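Local coordinates for Ral guanine nucleotide dissociation stimulator-like 2 (Mus musculus, PDB 4JGW), which probably acts as a guanine nucleotide exchange factor and is a putative Ras and Rap effector, associating with GTP-bound Rap1A and H-Ras in vitro, at residues V16-E21 against T25-S30; V60-D65 against G70-F75; A267-E272 against E459-R464; A259-V264 against S320-L325; V399-A404 against R419-A424. All coordinates share one frame; numbering follows the deposited sequence.

Interaction 1 of 5, residues V16-E21 against T25-S30; sequences VWDEEE and TFTVTS
Trp17 and Val28 pack tightly across the two strands. With chi1 at 71° the indole CG stands between the backbone N and the carbonyl carbon, which lays the ring across its neighbour: Val28 CB rides over one face toward the rim, a CH-pi contact 4.0 Å from the five-membered ring centroid, and Val28 CG1 lies 3.6 Å from Trp17 CZ2. The indole is also held at its edge, where Trp17 NE1 donates in the ring plane to the anti lone pair of Glu19 OE2 at 2.8 Å. A long glutamate suits this place, because its other oxygen pairs with Arg49 while Val28 CG2 packs against the carboxylate. Beneath these side chains runs an antiparallel beta hairpin of strands 11-21 and 24-33, its hydrogen-bonded pairs being Trp17 with Val28 and Glu19 with Phe26; Phe26 N reaches Glu19 O at 2.8 Å. The buried side lies at Phe26, where Glu21, salt-bridged to Arg49, brings OE1 to 3.3 Å from Phe26 CE1. Along the outer strand Val16, Asp18 and Glu20 are exposed, with buried Thr27 beside them. Here short threonines pair with acids lying alongside: Thr27 OG1 donates to Asp18 OD1 at 2.9 Å from above the carboxylate plane, and Thr25 OG1 to Glu20 OE1 at 2.7 Å on the syn side, tilted out of the carboxylate plane. Val16 CG2 meets Thr29 CG2 at 3.9 Å.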
# COMPACT_ATOMS: atom_id res chain seq x y z
N VAL A 16 -15.96 -16.17 26.13
CA VAL A 16 -15.12 -16.52 24.98
C VAL A 16 -14.71 -18.00 25.04
O VAL A 16 -14.15 -18.45 26.04
CB VAL A 16 -13.85 -15.63 24.90
CG1 VAL A 16 -13.02 -15.97 23.67
CG2 VAL A 16 -14.23 -14.15 24.90
N TRP A 17 -14.99 -18.73 23.97
CA TRP A 17 -14.58 -20.13 23.85
C TRP A 17 -14.23 -20.52 22.42
O TRP A 17 -14.58 -19.82 21.47
CB TRP A 17 -15.64 -21.07 24.43
CG TRP A 17 -16.91 -21.18 23.63
CD1 TRP A 17 -17.18 -22.09 22.65
CD2 TRP A 17 -18.07 -20.35 23.74
NE1 TRP A 17 -18.43 -21.88 22.13
CE2 TRP A 17 -19.01 -20.82 22.79
CE3 TRP A 17 -18.42 -19.26 24.54
CZ2 TRP A 17 -20.27 -20.24 22.62
CZ3 TRP A 17 -19.67 -18.68 24.38
CH2 TRP A 17 -20.58 -19.17 23.42
N ASP A 18 -13.52 -21.65 22.27
CA ASP A 18 -13.11 -22.14 20.96
C ASP A 18 -13.91 -23.36 20.52
O ASP A 18 -14.26 -24.21 21.34
CB ASP A 18 -11.61 -22.45 20.94
CG ASP A 18 -10.75 -21.19 20.96
OD1 ASP A 18 -11.28 -20.08 20.76
OD2 ASP A 18 -9.53 -21.32 21.18
N GLU A 19 -14.19 -23.43 19.22
CA GLU A 19 -14.92 -24.55 18.63
C GLU A 19 -14.17 -25.11 17.42
O GLU A 19 -13.57 -24.35 16.65
CB GLU A 19 -16.33 -24.12 18.21
CG GLU A 19 -17.27 -23.82 19.37
CD GLU A 19 -18.67 -23.43 18.92
OE1 GLU A 19 -19.03 -23.67 17.75
OE2 GLU A 19 -19.43 -22.89 19.76
N GLU A 20 -14.21 -26.43 17.27
CA GLU A 20 -13.53 -27.11 16.17
C GLU A 20 -14.52 -27.59 15.12
O GLU A 20 -15.60 -28.07 15.45
CB GLU A 20 -12.70 -28.29 16.68
CG GLU A 20 -11.63 -27.94 17.72
CD GLU A 20 -10.46 -27.13 17.16
OE1 GLU A 20 -10.19 -27.22 15.94
OE2 GLU A 20 -9.81 -26.41 17.94
N GLU A 21 -14.14 -27.45 13.85
CA GLU A 21 -14.92 -27.98 12.73
C GLU A 21 -14.03 -28.82 11.81
O GLU A 21 -12.81 -28.85 11.99
CB GLU A 21 -15.62 -26.86 11.96
CG GLU A 21 -16.86 -26.30 12.65
CD GLU A 21 -17.70 -25.40 11.76
OE1 GLU A 21 -17.35 -25.18 10.58
OE2 GLU A 21 -18.73 -24.89 12.26
N THR A 25 -10.64 -24.01 12.92
CA THR A 25 -10.82 -23.64 14.32
C THR A 25 -11.46 -22.25 14.41
O THR A 25 -11.00 -21.30 13.78
CB THR A 25 -9.48 -23.67 15.09
OG1 THR A 25 -8.93 -24.99 15.04
CG2 THR A 25 -9.67 -23.27 16.55
N PHE A 26 -12.54 -22.16 15.18
CA PHE A 26 -13.29 -20.92 15.35
C PHE A 26 -13.23 -20.43 16.79
O PHE A 26 -13.05 -21.22 17.72
CB PHE A 26 -14.75 -21.13 14.94
CG PHE A 26 -14.95 -21.45 13.49
CD1 PHE A 26 -14.89 -22.76 13.03
CD2 PHE A 26 -15.21 -20.44 12.57
CE1 PHE A 26 -15.07 -23.06 11.68
CE2 PHE A 26 -15.39 -20.72 11.22
CZ PHE A 26 -15.32 -22.04 10.78
N THR A 27 -13.37 -19.12 16.97
CA THR A 27 -13.52 -18.53 18.29
C THR A 27 -14.88 -17.83 18.38
O THR A 27 -15.18 -16.91 17.61
CB THR A 27 -12.39 -17.53 18.62
OG1 THR A 27 -11.13 -18.21 18.59
CG2 THR A 27 -12.58 -16.92 20.00
N VAL A 28 -15.71 -18.31 19.30
CA VAL A 28 -17.00 -17.69 19.56
C VAL A 28 -16.87 -16.71 20.72
O VAL A 28 -16.29 -17.04 21.76
CB VAL A 28 -18.12 -18.73 19.85
CG1 VAL A 28 -19.48 -18.05 19.92
CG2 VAL A 28 -18.13 -19.82 18.79
N THR A 29 -17.40 -15.51 20.53
CA THR A 29 -17.45 -14.49 21.57
C THR A 29 -18.90 -14.07 21.77
O THR A 29 -19.60 -13.80 20.81
CB THR A 29 -16.59 -13.26 21.20
OG1 THR A 29 -15.27 -13.69 20.83
CG2 THR A 29 -16.48 -12.29 22.37
N SER A 30 -19.33 -14.04 23.03
CA SER A 30 -20.69 -13.62 23.36
C SER A 30 -20.66 -12.52 24.41
O SER A 30 -20.23 -12.74 25.54
CB SER A 30 -21.52 -14.81 23.84
OG SER A 30 -22.90 -14.51 23.81

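Interaction 2 of 5, residues V60-D65 against G70-F75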
# COMPACT_ATOMS: atom_id res chain seq x y z
N VAL A 60 -12.74 -21.57 2.25
CA VAL A 60 -13.74 -21.37 1.20
C VAL A 60 -15.15 -21.71 1.68
O VAL A 60 -16.11 -21.03 1.30
CB VAL A 60 -13.37 -22.15 -0.09
CG1 VAL A 60 -14.51 -22.12 -1.11
CG2 VAL A 60 -12.09 -21.58 -0.71
N ARG A 61 -15.27 -22.74 2.52
CA ARG A 61 -16.56 -23.09 3.14
C ARG A 61 -17.08 -21.94 4.00
O ARG A 61 -18.25 -21.58 3.92
CB ARG A 61 -16.45 -24.37 3.98
CG ARG A 61 -16.38 -25.66 3.17
CD ARG A 61 -16.65 -26.90 4.04
NE ARG A 61 -15.57 -27.18 4.99
CZ ARG A 61 -14.50 -27.92 4.73
NH1 ARG A 61 -14.33 -28.48 3.54
NH2 ARG A 61 -13.58 -28.11 5.67
N HIS A 62 -16.18 -21.38 4.81
CA HIS A 62 -16.49 -20.22 5.64
C HIS A 62 -16.76 -18.98 4.78
O HIS A 62 -17.64 -18.18 5.11
CB HIS A 62 -15.33 -19.97 6.62
CG HIS A 62 -15.60 -18.93 7.66
ND1 HIS A 62 -16.64 -19.02 8.56
CD2 HIS A 62 -14.94 -17.78 7.96
CE1 HIS A 62 -16.63 -17.97 9.36
NE2 HIS A 62 -15.60 -17.20 9.02
N LEU A 63 -16.03 -18.85 3.68
CA LEU A 63 -16.21 -17.75 2.72
C LEU A 63 -17.64 -17.71 2.17
O LEU A 63 -18.24 -16.64 2.06
CB LEU A 63 -15.23 -17.89 1.55
CG LEU A 63 -14.53 -16.70 0.88
CD1 LEU A 63 -14.26 -17.02 -0.59
CD2 LEU A 63 -15.27 -15.38 1.01
N LEU A 64 -18.17 -18.88 1.83
CA LEU A 64 -19.45 -18.98 1.14
C LEU A 64 -20.63 -19.25 2.09
O LEU A 64 -21.75 -19.51 1.64
CB LEU A 64 -19.39 -20.03 0.02
CG LEU A 64 -18.32 -19.87 -1.06
CD1 LEU A 64 -18.51 -20.91 -2.16
CD2 LEU A 64 -18.31 -18.47 -1.67
N ASP A 65 -20.36 -19.18 3.39
CA ASP A 65 -21.39 -19.29 4.41
C ASP A 65 -22.09 -17.94 4.58
O ASP A 65 -21.44 -16.91 4.78
CB ASP A 65 -20.77 -19.75 5.74
CG ASP A 65 -21.81 -19.99 6.83
OD1 ASP A 65 -23.02 -20.09 6.53
OD2 ASP A 65 -21.41 -20.10 8.01
N GLY A 70 -22.08 -11.52 8.94
CA GLY A 70 -22.55 -10.98 10.22
C GLY A 70 -21.74 -11.40 11.42
O GLY A 70 -21.62 -10.65 12.39
N ALA A 71 -21.16 -12.61 11.37
CA ALA A 71 -20.48 -13.20 12.52
C ALA A 71 -18.95 -13.07 12.47
O ALA A 71 -18.27 -13.28 13.48
CB ALA A 71 -20.89 -14.66 12.68
N ASP A 72 -18.42 -12.73 11.30
CA ASP A 72 -16.98 -12.62 11.08
C ASP A 72 -16.74 -11.61 9.96
O ASP A 72 -16.37 -11.98 8.84
CB ASP A 72 -16.41 -14.01 10.72
CG ASP A 72 -14.88 -14.06 10.72
OD1 ASP A 72 -14.21 -13.04 11.00
OD2 ASP A 72 -14.35 -15.15 10.43
N MET A 73 -16.96 -10.33 10.26
CA MET A 73 -16.98 -9.30 9.22
C MET A 73 -15.64 -9.00 8.54
O MET A 73 -15.62 -8.55 7.40
CB MET A 73 -17.70 -8.01 9.67
CG MET A 73 -17.84 -7.81 11.17
SD MET A 73 -18.93 -6.43 11.58
CE MET A 73 -20.50 -7.25 11.84
N MET A 74 -14.53 -9.26 9.22
CA MET A 74 -13.21 -9.04 8.62
C MET A 74 -12.81 -10.16 7.65
O MET A 74 -11.98 -9.94 6.77
CB MET A 74 -12.13 -8.83 9.68
CG MET A 74 -10.81 -8.30 9.09
SD MET A 74 -9.44 -8.12 10.25
CE MET A 74 -10.00 -6.72 11.23
N PHE A 75 -13.40 -11.34 7.81
CA PHE A 75 -12.94 -12.53 7.09
C PHE A 75 -12.91 -12.40 5.57
O PHE A 75 -11.87 -12.63 4.95
CB PHE A 75 -13.75 -13.78 7.47
CG PHE A 75 -13.27 -15.02 6.79
CD1 PHE A 75 -12.18 -15.73 7.29
CD2 PHE A 75 -13.89 -15.48 5.63
CE1 PHE A 75 -11.73 -16.87 6.65
CE2 PHE A 75 -13.44 -16.62 4.98
CZ PHE A 75 -12.36 -17.32 5.50
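His62 and Asp72 supply the polar part of this buried contact. His62 NE2 donates to Asp72 OD2 over 2.8 Å with an N-H...O angle of 159°; the carboxylate oxygen lies close to the imidazole plane and is met on its anti side, while the ring and carboxylate planes are turned 42° apart. Asp72 is short but heavily engaged: OD2 also accepts from Leu51 N, and OD1 forms a salt bridge with Arg420. These partners fix the carboxylate, which in turn fixes the rotation of the imidazole and would probably stabilise its protonated, positively charged form. On the backbone, Phe75 N bonds to Asp72 O at 3.2 Å, so the acid and the aromatic are presented from one tight turn.

Both segments belong to the RasGEF N-terminal (REM) region, where helix 56-63 faces the turn that leads from helix 68-71 into helix 75-82.

The aromatic part is a T-shaped stack. His62 points CD2 at the middle of the Phe75 face, 3.4 Å from Phe75 CG, with the centroids 4.4 Å apart and the planes at 74°. Both side chains leave the main chain with CG anti to the backbone N, which sends each ring toward the other segment. A histidine suits this place because one ring edge can donate through N-H and press C-H on an aromatic face. His62 also meets Phe26 edge-to-face, and Phe75 meets the ring of Phe416.

Apolar contact is slight: Leu63 CB lies 4.1 Å from Phe75 CE2, and the leucine side chain also touches Val121 of helix 108-128.

Interaction 3 of 5, residues A267-E272 against E459-R464; sequences ATSIGE and EAQSHR
Gln461 on the first turn of helix 459-469 reaches across to Ser269 of segment 267-272. Followed from its start, the helix first offers Glu459, whose carbonyl O accepts from Ser462 OG at 3.1 Å, the hydroxyl standing above the carbonyl plane. Gln461 follows and carries the contact: with chi1 at -73° and the chain extended beyond CG, the amide is carried out to the other segment. Its OE1 accepts from Ser269 OG at 3.0 Å, with a C=O...O angle of 106° and the hydroxyl tilted 19° from the carbonyl plane. OE1 also accepts a hydrogen bond from the backbone N of Thr458, just before the helix. Gln461 NE2 lies 3.9 Å from Gly271 O. Ser462 then turns aside toward Leu265, and Arg464 packs on Val277 of the neighbouring strand. Ser269 is further tied down by Gln455, which bonds to it through backbone and side chain. Glutamine is long enough to span the gap, and serine is small enough to sit buried there. With two donors on OE1, the amide oxygen of this buried pair is satisfied without charge, and its orientation is set by Thr458 N and Ser269 OG.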
# COMPACT_ATOMS: atom_id res chain seq x y z
N ALA A 267 25.89 18.03 -10.35
CA ALA A 267 26.42 17.00 -11.23
C ALA A 267 25.35 16.34 -12.09
O ALA A 267 24.18 16.25 -11.69
CB ALA A 267 27.17 15.96 -10.41
N THR A 268 25.76 15.87 -13.26
CA THR A 268 24.86 15.17 -14.18
C THR A 268 25.47 13.82 -14.54
O THR A 268 26.60 13.74 -15.03
CB THR A 268 24.60 16.00 -15.45
OG1 THR A 268 24.09 17.29 -15.08
CG2 THR A 268 23.59 15.31 -16.36
N SER A 269 24.71 12.75 -14.28
CA SER A 269 25.14 11.39 -14.59
C SER A 269 24.99 11.13 -16.09
O SER A 269 23.88 11.01 -16.60
CB SER A 269 24.34 10.37 -13.78
OG SER A 269 24.87 9.06 -13.92
N ILE A 270 26.12 11.07 -16.79
CA ILE A 270 26.13 10.87 -18.24
C ILE A 270 26.37 9.41 -18.63
O ILE A 270 25.99 8.97 -19.72
CB ILE A 270 27.17 11.79 -18.96
CG1 ILE A 270 28.58 11.59 -18.38
CG2 ILE A 270 26.73 13.25 -18.88
CD1 ILE A 270 29.70 11.95 -19.34
N GLY A 271 27.00 8.66 -17.73
CA GLY A 271 27.27 7.24 -17.93
C GLY A 271 26.70 6.40 -16.81
O GLY A 271 25.79 6.83 -16.11
N GLU A 272 27.26 5.20 -16.63
CA GLU A 272 26.79 4.27 -15.61
C GLU A 272 27.86 3.96 -14.56
O GLU A 272 27.54 3.57 -13.43
CB GLU A 272 26.29 2.97 -16.25
CG GLU A 272 25.13 3.16 -17.22
CD GLU A 272 24.64 1.86 -17.83
OE1 GLU A 272 25.45 0.90 -17.94
OE2 GLU A 272 23.45 1.80 -18.21
N GLU A 459 24.97 5.93 -6.26
CA GLU A 459 25.56 6.06 -4.92
C GLU A 459 27.08 6.22 -4.97
O GLU A 459 27.66 6.93 -4.15
CB GLU A 459 25.19 4.86 -4.05
CG GLU A 459 23.69 4.71 -3.76
CD GLU A 459 22.96 3.82 -4.76
OE1 GLU A 459 23.41 3.70 -5.93
OE2 GLU A 459 21.93 3.23 -4.38
N ALA A 460 27.71 5.56 -5.94
CA ALA A 460 29.16 5.62 -6.12
C ALA A 460 29.61 6.97 -6.69
O ALA A 460 30.61 7.54 -6.23
CB ALA A 460 29.63 4.48 -7.02
N GLN A 461 28.87 7.47 -7.68
CA GLN A 461 29.19 8.74 -8.34
C GLN A 461 29.08 9.94 -7.39
O GLN A 461 29.94 10.82 -7.41
CB GLN A 461 28.28 8.96 -9.55
CG GLN A 461 28.60 8.07 -10.74
CD GLN A 461 27.51 8.08 -11.80
OE1 GLN A 461 26.32 8.09 -11.50
NE2 GLN A 461 27.93 8.07 -13.06
N SER A 462 28.03 9.96 -6.58
CA SER A 462 27.77 11.06 -5.65
C SER A 462 28.84 11.17 -4.57
O SER A 462 29.23 12.27 -4.18
CB SER A 462 26.38 10.92 -5.02
OG SER A 462 26.28 9.73 -4.25
N HIS A 463 29.32 10.02 -4.09
CA HIS A 463 30.42 9.97 -3.12
C HIS A 463 31.70 10.55 -3.71
O HIS A 463 32.45 11.25 -3.03
CB HIS A 463 30.65 8.53 -2.64
CG HIS A 463 31.76 8.40 -1.65
ND1 HIS A 463 33.05 8.06 -2.02
CD2 HIS A 463 31.79 8.56 -0.31
CE1 HIS A 463 33.81 8.02 -0.94
NE2 HIS A 463 33.07 8.32 0.11
N ARG A 464 31.94 10.25 -4.99
CA ARG A 464 33.12 10.74 -5.71
C ARG A 464 33.08 12.25 -5.90
O ARG A 464 34.07 12.94 -5.62
CB ARG A 464 33.24 10.03 -7.06
CG ARG A 464 34.54 10.31 -7.79
CD ARG A 464 34.35 10.23 -9.30
NE ARG A 464 35.52 10.70 -10.03
CZ ARG A 464 35.48 11.20 -11.26
NH1 ARG A 464 34.33 11.32 -11.91
NH2 ARG A 464 36.60 11.60 -11.84

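Interaction 4 of 5, residues A259-V264 against S320-L325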
# COMPACT_ATOMS: atom_id res chain seq x y z
N ALA A 259 17.49 13.35 -7.49
CA ALA A 259 17.47 14.72 -8.00
C ALA A 259 18.08 15.71 -7.01
O ALA A 259 18.81 16.62 -7.40
CB ALA A 259 16.06 15.13 -8.37
N VAL A 260 17.77 15.52 -5.72
CA VAL A 260 18.29 16.39 -4.65
C VAL A 260 19.81 16.26 -4.54
O VAL A 260 20.52 17.26 -4.56
CB VAL A 260 17.63 16.08 -3.28
CG1 VAL A 260 18.18 17.01 -2.20
CG2 VAL A 260 16.12 16.23 -3.36
N VAL A 261 20.29 15.02 -4.43
CA VAL A 261 21.73 14.73 -4.36
C VAL A 261 22.45 15.31 -5.59
O VAL A 261 23.46 16.01 -5.45
CB VAL A 261 21.99 13.20 -4.25
CG1 VAL A 261 23.47 12.89 -4.39
CG2 VAL A 261 21.45 12.65 -2.93
N SER A 262 21.90 15.04 -6.77
CA SER A 262 22.47 15.47 -8.04
C SER A 262 22.59 17.00 -8.17
O SER A 262 23.65 17.51 -8.56
CB SER A 262 21.65 14.89 -9.20
OG SER A 262 22.17 15.27 -10.46
N SER A 263 21.52 17.71 -7.83
CA SER A 263 21.49 19.17 -7.98
C SER A 263 22.37 19.90 -6.97
O SER A 263 23.04 20.87 -7.32
CB SER A 263 20.05 19.70 -7.92
OG SER A 263 19.58 19.77 -6.59
N VAL A 264 22.35 19.42 -5.73
CA VAL A 264 23.21 19.97 -4.68
C VAL A 264 24.69 19.81 -5.05
O VAL A 264 25.49 20.72 -4.84
CB VAL A 264 22.91 19.33 -3.29
CG1 VAL A 264 24.01 19.62 -2.29
CG2 VAL A 264 21.57 19.84 -2.76
N SER A 320 25.23 10.63 3.22
CA SER A 320 26.68 10.84 3.40
C SER A 320 27.30 11.88 2.45
O SER A 320 27.96 12.81 2.93
CB SER A 320 27.45 9.51 3.33
OG SER A 320 27.26 8.75 4.51
N PRO A 321 27.09 11.75 1.12
CA PRO A 321 27.71 12.72 0.20
C PRO A 321 27.16 14.15 0.29
O PRO A 321 27.76 15.07 -0.28
CB PRO A 321 27.45 12.11 -1.18
CG PRO A 321 26.27 11.23 -1.00
CD PRO A 321 26.38 10.68 0.39
N ILE A 322 26.03 14.34 0.97
CA ILE A 322 25.45 15.67 1.15
C ILE A 322 25.71 16.21 2.56
O ILE A 322 25.92 17.42 2.74
CB ILE A 322 23.93 15.70 0.81
CG1 ILE A 322 23.68 15.17 -0.62
CG2 ILE A 322 23.34 17.10 0.99
CD1 ILE A 322 24.47 15.87 -1.73
N HIS A 323 25.70 15.32 3.55
CA HIS A 323 26.04 15.66 4.93
C HIS A 323 27.48 16.17 5.02
O HIS A 323 27.76 17.10 5.78
CB HIS A 323 25.84 14.44 5.84
CG HIS A 323 26.00 14.74 7.30
ND1 HIS A 323 25.01 15.36 8.04
CD2 HIS A 323 27.01 14.50 8.16
CE1 HIS A 323 25.42 15.49 9.29
NE2 HIS A 323 26.63 14.98 9.39
N ARG A 324 28.37 15.56 4.24
CA ARG A 324 29.80 15.93 4.15
C ARG A 324 30.08 17.40 3.87
O ARG A 324 31.10 17.94 4.30
CB ARG A 324 30.47 15.13 3.04
CG ARG A 324 31.06 13.80 3.45
CD ARG A 324 32.07 13.32 2.42
NE ARG A 324 33.37 13.96 2.59
CZ ARG A 324 33.82 15.00 1.88
NH1 ARG A 324 33.09 15.53 0.92
NH2 ARG A 324 35.02 15.50 2.14
N LEU A 325 29.17 18.04 3.13
CA LEU A 325 29.42 19.37 2.58
C LEU A 325 29.30 20.48 3.62
O LEU A 325 28.37 21.29 3.59
CB LEU A 325 28.49 19.63 1.38
CG LEU A 325 28.44 18.53 0.30
CD1 LEU A 325 27.24 18.72 -0.61
CD2 LEU A 325 29.74 18.47 -0.51
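Helix 244-264 meets the short helix 320-323 most closely at Val261 and Ile322, whose CA atoms are 6.7 Å apart. The side chains that meet are aliphatic. Ile322 does most of the work: it is bent at both torsions, chi1 and chi2 each -55°, and this brings CD1 against the opposing helix turn. There Ile322 CD1 lies 3.8 Å from Val264 CG1 and 3.9 Å from the carbonyl Val261 O. Its CG1 faces Val261 CG2 at 4.1 Å. Val264, one turn after Val261, touches with its CG1 two methyls that approach from the same side, since Leu325 CD1 also comes to 3.8 Å from Val264 CG1. Branched valines suit this helix face because they fill it without reaching far, whereas the longer isoleucine and leucine bridge the distance from the other side. This is a buried contact in the largely helical CDC25-homology (Ras-GEF) region. Around it, Val264 also packs on Leu291 and Trp294 of helix 284-303, and Val261 on Ala316 of helix 307-318. Helix 459-469 borders it too: Ser462 touches Val261 and Pro321, and Val469 lies against Leu325, the N-cap residue of helix 326-330.

Interaction 5 of 5, residues V399-A404 against R419-A424; sequences VMLDAA and RRKEFA
Glu422 OE1 accepts Arg419 NH1 at 2.8 Å in a salt bridge one turn back along the helix, while CG of the same glutamate faces Leu401 across the contact. The guanidinium meets the carboxylate on its syn side, with an N-H...O angle of 151°, and its other nitrogen NH2 pairs with Asp407. Held in this way, Glu422 presents CG to Leu401 CD2 at 3.6 Å. That methyl also lies over the main chain, 3.6 Å from Lys421 C and 3.6 Å from Glu422 N. Leu401 reaches in because its CG lies anti to the backbone N (chi1 -175°), sending both methyls toward helix 416-436. Its CD1 rests against the aliphatic stem of Lys421, 3.9 Å from CD, while the extended lysine chain carries its ammonium away. Long charged residues suit such a half-open seam, since their stems cover leucine while the carboxylate of Glu422 finds Arg419 and the lysine end extends away. Asp402 pairs with Lys418. Two helices joined by a connection that includes strand 414-415 and packed through one leucine are consistent with the helical hairpin that projects from CDC25-homology domains of Ras-family exchange factors.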
# COMPACT_ATOMS: atom_id res chain seq x y z
N VAL A 399 6.91 -6.38 6.68
CA VAL A 399 8.05 -7.30 6.76
C VAL A 399 8.21 -7.81 8.20
O VAL A 399 8.43 -9.01 8.40
CB VAL A 399 9.36 -6.68 6.20
CG1 VAL A 399 10.58 -7.50 6.60
CG2 VAL A 399 9.30 -6.57 4.68
N MET A 400 8.09 -6.91 9.18
CA MET A 400 8.12 -7.29 10.61
C MET A 400 7.06 -8.34 10.91
O MET A 400 7.35 -9.36 11.54
CB MET A 400 7.87 -6.08 11.53
CG MET A 400 8.94 -5.01 11.60
SD MET A 400 10.65 -5.57 11.55
CE MET A 400 11.03 -5.12 9.86
N LEU A 401 5.84 -8.08 10.46
CA LEU A 401 4.69 -8.94 10.72
C LEU A 401 4.85 -10.32 10.07
O LEU A 401 4.52 -11.34 10.68
CB LEU A 401 3.40 -8.27 10.24
CG LEU A 401 2.04 -8.92 10.49
CD1 LEU A 401 1.76 -9.08 11.99
CD2 LEU A 401 0.96 -8.09 9.83
N ASP A 402 5.36 -10.33 8.84
CA ASP A 402 5.62 -11.58 8.12
C ASP A 402 6.67 -12.44 8.82
O ASP A 402 6.53 -13.66 8.88
CB ASP A 402 6.04 -11.29 6.67
CG ASP A 402 6.26 -12.55 5.86
OD1 ASP A 402 5.39 -13.44 5.88
OD2 ASP A 402 7.32 -12.65 5.21
N ALA A 403 7.72 -11.80 9.34
CA ALA A 403 8.77 -12.50 10.08
C ALA A 403 8.28 -13.00 11.44
O ALA A 403 8.68 -14.08 11.89
CB ALA A 403 9.98 -11.59 10.26
N ALA A 404 7.40 -12.23 12.08
CA ALA A 404 6.92 -12.54 13.42
C ALA A 404 5.84 -13.63 13.46
O ALA A 404 5.75 -14.38 14.43
CB ALA A 404 6.41 -11.27 14.11
N ARG A 419 -3.28 -13.04 8.63
CA ARG A 419 -3.93 -12.36 7.50
C ARG A 419 -4.83 -11.21 7.94
O ARG A 419 -4.98 -10.23 7.21
CB ARG A 419 -4.71 -13.36 6.64
CG ARG A 419 -3.91 -14.57 6.17
CD ARG A 419 -2.63 -14.16 5.44
NE ARG A 419 -1.67 -15.26 5.33
CZ ARG A 419 -0.40 -15.12 4.95
NH1 ARG A 419 0.08 -13.92 4.64
NH2 ARG A 419 0.38 -16.18 4.88
N ARG A 420 -5.41 -11.33 9.14
CA ARG A 420 -6.22 -10.26 9.72
C ARG A 420 -5.35 -9.06 10.08
O ARG A 420 -5.73 -7.92 9.83
CB ARG A 420 -6.95 -10.76 10.97
CG ARG A 420 -8.12 -11.66 10.69
CD ARG A 420 -8.83 -12.08 11.98
NE ARG A 420 -9.67 -13.24 11.73
CZ ARG A 420 -10.94 -13.20 11.35
NH1 ARG A 420 -11.56 -12.03 11.21
NH2 ARG A 420 -11.60 -14.33 11.14
N LYS A 421 -4.19 -9.35 10.67
CA LYS A 421 -3.22 -8.33 11.05
C LYS A 421 -2.65 -7.64 9.81
O LYS A 421 -2.35 -6.45 9.83
CB LYS A 421 -2.09 -8.94 11.88
CG LYS A 421 -2.55 -9.53 13.21
CD LYS A 421 -1.38 -10.13 13.98
CE LYS A 421 -1.86 -10.95 15.17
NZ LYS A 421 -0.73 -11.35 16.05
N GLU A 422 -2.50 -8.41 8.73
CA GLU A 422 -2.08 -7.87 7.45
C GLU A 422 -3.16 -6.96 6.85
O GLU A 422 -2.86 -5.84 6.41
CB GLU A 422 -1.71 -8.99 6.48
CG GLU A 422 -0.32 -9.57 6.75
CD GLU A 422 0.02 -10.75 5.86
OE1 GLU A 422 -0.90 -11.44 5.38
OE2 GLU A 422 1.23 -11.00 5.66
N PHE A 423 -4.41 -7.42 6.87
CA PHE A 423 -5.53 -6.62 6.38
C PHE A 423 -5.68 -5.30 7.14
O PHE A 423 -5.98 -4.27 6.54
CB PHE A 423 -6.85 -7.41 6.40
CG PHE A 423 -8.04 -6.62 5.91
CD1 PHE A 423 -8.20 -6.34 4.56
CD2 PHE A 423 -8.99 -6.16 6.81
CE1 PHE A 423 -9.30 -5.61 4.11
CE2 PHE A 423 -10.10 -5.43 6.37
CZ PHE A 423 -10.25 -5.15 5.02
N ALA A 424 -5.48 -5.33 8.46
CA ALA A 424 -5.51 -4.12 9.28
C ALA A 424 -4.62 -3.02 8.70
O ALA A 424 -5.05 -1.88 8.55
CB ALA A 424 -5.10 -4.44 10.73

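From the N terminus, interaction 1 closes a hairpin turn and interaction 2 then closes a short loop in the N-terminal Ras-GEF region; the two touch through Phe26 and His62. In the Ras-GEF region, interaction 4 opens at 259-264 and interaction 3 at 267-272 before interaction 4 closes at 320-325, so these two cross, and they abut in space where helix 244-264 runs into strand 267-269. Interaction 5 opens and closes within the long loop that interaction 3 completes at 459-464. It touches interaction 2 through the Asp72-Arg420 salt bridge, joining the N-terminal region to the Ras-GEF region. Interactions 1 and 3 mark opposite sides of the elongated chain, about 60 Å between centres.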